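Local structure of UPF0098 protein YbcL (Escherichia coli, 1FUX) at residues G13-T18 / P159-K164; D54-T59 / P117-F122. The protein is of unknown function but belongs to the phosphatidylethanolamine-binding protein family, as a periplasmic homodimer related to a mammalian Raf kinase inhibitor protein, and may bind an anionic ligand. All blocks are in the same frame, centred on the assembly; numbering follows the deposited sequence.

Contact 1 of 2, residues G13-T18 / P159-K164; sequences GEQLTT and PVYEIK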
# COMPACT_ATOMS: atom_id res chain seq x y z
N GLY A 13 9.50 -13.05 17.30
CA GLY A 13 9.56 -14.40 16.84
C GLY A 13 8.51 -15.36 17.38
O GLY A 13 8.50 -16.52 17.02
N GLU A 14 7.65 -14.95 18.29
CA GLU A 14 6.62 -15.78 18.88
C GLU A 14 5.29 -15.65 18.13
O GLU A 14 4.99 -14.52 17.78
CB GLU A 14 6.34 -15.26 20.29
CG GLU A 14 7.55 -15.39 21.20
CD GLU A 14 7.37 -16.60 22.11
OE1 GLU A 14 6.20 -16.86 22.49
OE2 GLU A 14 8.42 -17.20 22.43
N GLN A 15 4.59 -16.76 18.02
CA GLN A 15 3.28 -16.81 17.39
C GLN A 15 2.26 -15.91 18.06
O GLN A 15 2.01 -15.83 19.26
CB GLN A 15 2.78 -18.27 17.41
CG GLN A 15 1.44 -18.47 16.74
CD GLN A 15 1.37 -18.86 15.30
OE1 GLN A 15 2.22 -18.61 14.43
NE2 GLN A 15 0.27 -19.53 14.98
N LEU A 16 1.59 -15.12 17.20
CA LEU A 16 0.55 -14.19 17.64
C LEU A 16 -0.59 -14.97 18.29
O LEU A 16 -0.96 -16.03 17.78
CB LEU A 16 0.06 -13.49 16.38
CG LEU A 16 0.09 -11.99 16.24
CD1 LEU A 16 1.22 -11.30 16.99
CD2 LEU A 16 0.08 -11.48 14.80
N THR A 17 -1.18 -14.45 19.37
CA THR A 17 -2.37 -15.19 19.85
C THR A 17 -3.57 -14.72 19.04
O THR A 17 -3.57 -13.70 18.35
CB THR A 17 -2.66 -14.95 21.33
OG1 THR A 17 -2.94 -13.55 21.44
CG2 THR A 17 -1.47 -15.24 22.23
N THR A 18 -4.72 -15.39 19.23
CA THR A 18 -5.93 -15.10 18.49
C THR A 18 -6.45 -13.69 18.66
O THR A 18 -7.19 -13.17 17.83
CB THR A 18 -7.12 -16.03 18.88
OG1 THR A 18 -7.31 -16.02 20.29
CG2 THR A 18 -6.78 -17.44 18.43
N PRO A 159 6.63 -10.16 15.99
CA PRO A 159 5.98 -11.43 16.17
C PRO A 159 5.69 -12.06 14.82
O PRO A 159 5.87 -11.43 13.76
CB PRO A 159 4.65 -11.10 16.89
CG PRO A 159 4.38 -9.66 16.57
CD PRO A 159 5.74 -9.03 16.36
N VAL A 160 5.31 -13.34 14.87
CA VAL A 160 5.07 -14.09 13.63
C VAL A 160 3.67 -14.70 13.70
O VAL A 160 3.07 -14.72 14.78
CB VAL A 160 6.10 -15.21 13.39
CG1 VAL A 160 7.51 -14.64 13.20
CG2 VAL A 160 6.17 -16.22 14.53
N TYR A 161 3.20 -15.19 12.57
CA TYR A 161 1.89 -15.87 12.60
C TYR A 161 1.84 -16.77 11.38
O TYR A 161 2.26 -16.43 10.27
CB TYR A 161 0.68 -14.92 12.59
CG TYR A 161 -0.60 -15.66 12.93
CD1 TYR A 161 -0.82 -16.25 14.16
CD2 TYR A 161 -1.62 -15.73 11.98
CE1 TYR A 161 -2.00 -16.92 14.46
CE2 TYR A 161 -2.80 -16.41 12.24
CZ TYR A 161 -2.97 -17.00 13.48
OH TYR A 161 -4.15 -17.66 13.75
N GLU A 162 1.26 -17.94 11.61
CA GLU A 162 1.10 -18.92 10.53
C GLU A 162 -0.22 -19.65 10.78
O GLU A 162 -0.62 -19.76 11.94
CB GLU A 162 2.28 -19.85 10.68
CG GLU A 162 2.36 -21.10 9.84
CD GLU A 162 3.66 -21.85 10.15
OE1 GLU A 162 4.08 -21.85 11.32
OE2 GLU A 162 4.25 -22.40 9.20
N ILE A 163 -0.86 -20.06 9.70
CA ILE A 163 -2.08 -20.86 9.67
C ILE A 163 -1.76 -22.12 8.85
O ILE A 163 -1.49 -22.05 7.66
CB ILE A 163 -3.31 -20.12 9.10
CG1 ILE A 163 -3.48 -18.76 9.76
CG2 ILE A 163 -4.57 -20.99 9.28
CD1 ILE A 163 -4.54 -17.82 9.27
N LYS A 164 -1.58 -23.28 9.48
CA LYS A 164 -1.24 -24.50 8.75
C LYS A 164 -2.44 -25.01 7.96
O LYS A 164 -3.53 -24.83 8.47
CB LYS A 164 -0.75 -25.58 9.71
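A single beta bridge between Q15 and V160 joins the loop after strand 4-6 to strand 151-161, an outermost strand of the five-stranded antiparallel sheet within the chain. Two backbone bonds define it, both made by V160. V160 N donates to E14 O at 3.2 Å, and V160 O accepts from L16 N at 2.9 Å. Q15 CA adds a CH...O contact to the same carbonyl oxygen.

The Q15 side chain carries the pairing further along the strand. CG lies anti to the backbone N, the bend at chi2 (93°) turns CD toward the strand, and the amide there meets E162. Q15 NE2 donates to E162 O over 3.2 Å, in the carbonyl plane and on a lone pair. Q15 OE1 takes only a weak bond from E162 N, with an N-H...O angle of 127°. Q15 NE2 also lies 3.5 Å from Y161 CE1.

L16 supplies the apolar part. L16 CB meets Y161 CD1 at 3.6 Å, the two side chains crossing at about a right angle. L16 CD1 presses on P159 CB at 3.4 Å, tighter than usual for two carbons, and L16 chi1 (-124°) is far from a staggered value, which may mean local strain. L16 also touches A109. The Q15 amide thus meets both the N-H and the C=O of E162, strongly only at the O, much as a peptide group would, while buried L16 packs on P159 and Y161.

Contact 2 of 2, residues D54-T59 / P117-F122; sequences DPDAPT and PHHYQF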
# COMPACT_ATOMS: atom_id res chain seq x y z
N ASP A 54 3.52 -5.93 7.25
CA ASP A 54 3.97 -7.29 6.92
C ASP A 54 4.58 -7.25 5.52
O ASP A 54 3.89 -7.21 4.52
CB ASP A 54 2.72 -8.19 6.91
CG ASP A 54 3.02 -9.59 6.43
OD1 ASP A 54 4.19 -9.98 6.29
OD2 ASP A 54 2.02 -10.32 6.15
N PRO A 55 5.92 -7.41 5.45
CA PRO A 55 6.61 -7.44 4.18
C PRO A 55 6.39 -8.73 3.41
O PRO A 55 6.65 -8.71 2.21
CB PRO A 55 8.05 -7.26 4.61
CG PRO A 55 8.15 -7.85 5.99
CD PRO A 55 6.80 -7.54 6.65
N ASP A 56 5.91 -9.81 4.06
CA ASP A 56 5.75 -11.09 3.37
C ASP A 56 4.40 -11.27 2.69
O ASP A 56 4.18 -12.32 2.05
CB ASP A 56 5.93 -12.20 4.45
CG ASP A 56 7.32 -12.18 5.08
OD1 ASP A 56 8.29 -12.03 4.31
OD2 ASP A 56 7.44 -12.26 6.33
N ALA A 57 3.47 -10.30 2.85
CA ALA A 57 2.17 -10.51 2.20
C ALA A 57 2.38 -10.55 0.70
O ALA A 57 3.11 -9.71 0.21
CB ALA A 57 1.23 -9.38 2.63
N PRO A 58 1.71 -11.47 0.02
CA PRO A 58 1.97 -11.68 -1.41
C PRO A 58 1.22 -10.69 -2.28
O PRO A 58 0.32 -11.05 -3.06
CB PRO A 58 1.53 -13.14 -1.59
CG PRO A 58 0.36 -13.29 -0.65
CD PRO A 58 0.84 -12.52 0.59
N THR A 59 1.62 -9.43 -2.23
CA THR A 59 0.82 -8.40 -2.93
C THR A 59 1.67 -7.52 -3.82
O THR A 59 1.09 -6.92 -4.74
CB THR A 59 0.16 -7.44 -1.91
OG1 THR A 59 1.34 -6.84 -1.29
CG2 THR A 59 -0.73 -8.06 -0.85
N PRO A 117 5.63 -18.62 7.86
CA PRO A 117 5.21 -17.66 8.86
C PRO A 117 5.49 -16.26 8.35
O PRO A 117 6.47 -16.03 7.63
CB PRO A 117 6.06 -17.97 10.09
CG PRO A 117 6.41 -19.43 9.91
CD PRO A 117 6.65 -19.55 8.41
N HIS A 118 4.60 -15.31 8.63
CA HIS A 118 4.84 -13.95 8.22
C HIS A 118 5.36 -13.22 9.46
O HIS A 118 5.07 -13.58 10.60
CB HIS A 118 3.55 -13.26 7.74
CG HIS A 118 3.07 -13.76 6.42
ND1 HIS A 118 2.19 -13.03 5.66
CD2 HIS A 118 3.34 -14.91 5.73
CE1 HIS A 118 1.92 -13.70 4.54
NE2 HIS A 118 2.61 -14.82 4.57
N HIS A 119 6.17 -12.22 9.20
CA HIS A 119 6.80 -11.42 10.24
C HIS A 119 6.08 -10.09 10.34
O HIS A 119 6.13 -9.32 9.36
CB HIS A 119 8.24 -11.22 9.71
CG HIS A 119 8.93 -12.55 9.80
ND1 HIS A 119 8.81 -13.46 8.74
CD2 HIS A 119 9.64 -13.14 10.78
CE1 HIS A 119 9.47 -14.57 9.07
NE2 HIS A 119 9.97 -14.39 10.28
N TYR A 120 5.36 -9.81 11.40
CA TYR A 120 4.59 -8.58 11.50
C TYR A 120 5.43 -7.55 12.24
O TYR A 120 5.73 -7.82 13.42
CB TYR A 120 3.26 -8.83 12.26
CG TYR A 120 2.47 -9.80 11.41
CD1 TYR A 120 2.65 -11.17 11.52
CD2 TYR A 120 1.55 -9.30 10.47
CE1 TYR A 120 1.94 -12.05 10.72
CE2 TYR A 120 0.86 -10.19 9.62
CZ TYR A 120 1.05 -11.54 9.78
OH TYR A 120 0.41 -12.46 8.97
N GLN A 121 5.88 -6.51 11.55
CA GLN A 121 6.74 -5.52 12.20
C GLN A 121 5.89 -4.47 12.89
O GLN A 121 5.21 -3.64 12.27
CB GLN A 121 7.69 -4.85 11.19
CG GLN A 121 8.40 -5.76 10.23
CD GLN A 121 9.05 -5.30 8.96
OE1 GLN A 121 10.07 -5.88 8.50
NE2 GLN A 121 8.62 -4.30 8.21
N PHE A 122 5.94 -4.48 14.23
CA PHE A 122 5.25 -3.50 15.07
C PHE A 122 6.35 -2.49 15.41
O PHE A 122 7.28 -2.82 16.16
CB PHE A 122 4.69 -4.09 16.37
CG PHE A 122 3.43 -4.90 16.19
CD1 PHE A 122 3.46 -6.15 15.55
CD2 PHE A 122 2.25 -4.39 16.67
CE1 PHE A 122 2.26 -6.85 15.40
CE2 PHE A 122 1.05 -5.08 16.52
CZ PHE A 122 1.10 -6.33 15.90
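D56 can be followed from its CB, which lies over the face of the H118 ring. The distance from D56 CB to the H118 ring centroid is 3.9 Å and the approach is close to the ring normal, which identifies a CH-pi contact. CG stands beside the D56 backbone N (chi1 -61°), and from it the carboxylate reaches H119. OD2 is gripped twice by that one residue. H119 ND1 donates to D56 OD2 at 3.0 Å, with the oxygen in the plane of the imidazole and met on its syn side; carboxylate and ring planes are 74° apart. H119 N donates to D56 OD2 at 3.1 Å and arrives nearly in line with the C-O bond. H119 CG lies beside its own backbone N, and ring and N-H both reach the one oxygen. The other oxygen, OD1, forms a salt bridge with K116.

The sequence D54-P55-D56-A57-P58 matches the DPDxP signature of phosphatidylethanolamine-binding proteins, whose members use this region to line an anion-binding pocket. Here D54 to A57 form a type I turn. It includes an Asx turn, in which D54 OD1 accepts from D56 N at 2.8 Å, the donor standing above the carboxylate plane.

The second oxygen of D54, OD2, meets H118. H118 ND1 donates to the syn lone pair of D54 OD2 at 2.8 Å, with OD2 lying 19° out of the H118 ring plane, and H118 NE2 is bonded to D115. D54 OD2 also approaches Y120 CE2 at 3.7 Å, and the Y120 ring meets H65 edge-to-face. P55, an exposed residue, and Q121 come tip to tip, P55 CG lying 3.7 Å from Q121 OE1.

In the fold
The centres of contacts 1 and 2 are about 11 Å apart, and they share a seam between neighbouring antiparallel strands 118-127 and 151-161. Two probable backbone hydrogen bonds cross it: Y120 N with P159 O at 2.9 Å and H118 N with Y161 O at 3.1 Å. Packing adds V160 CG1 against H119 CD2 at 3.6 Å, which places the D56-bound histidine next to the strand of contact 1. Judged by the DPDxP motif and the family, D54 and H118 of contact 2 probably lie at the anion pocket, as in relatives. Contact 2 thus probably supplies polar groups there; contact 1 joins the 13-18 loop to the neighbouring strand.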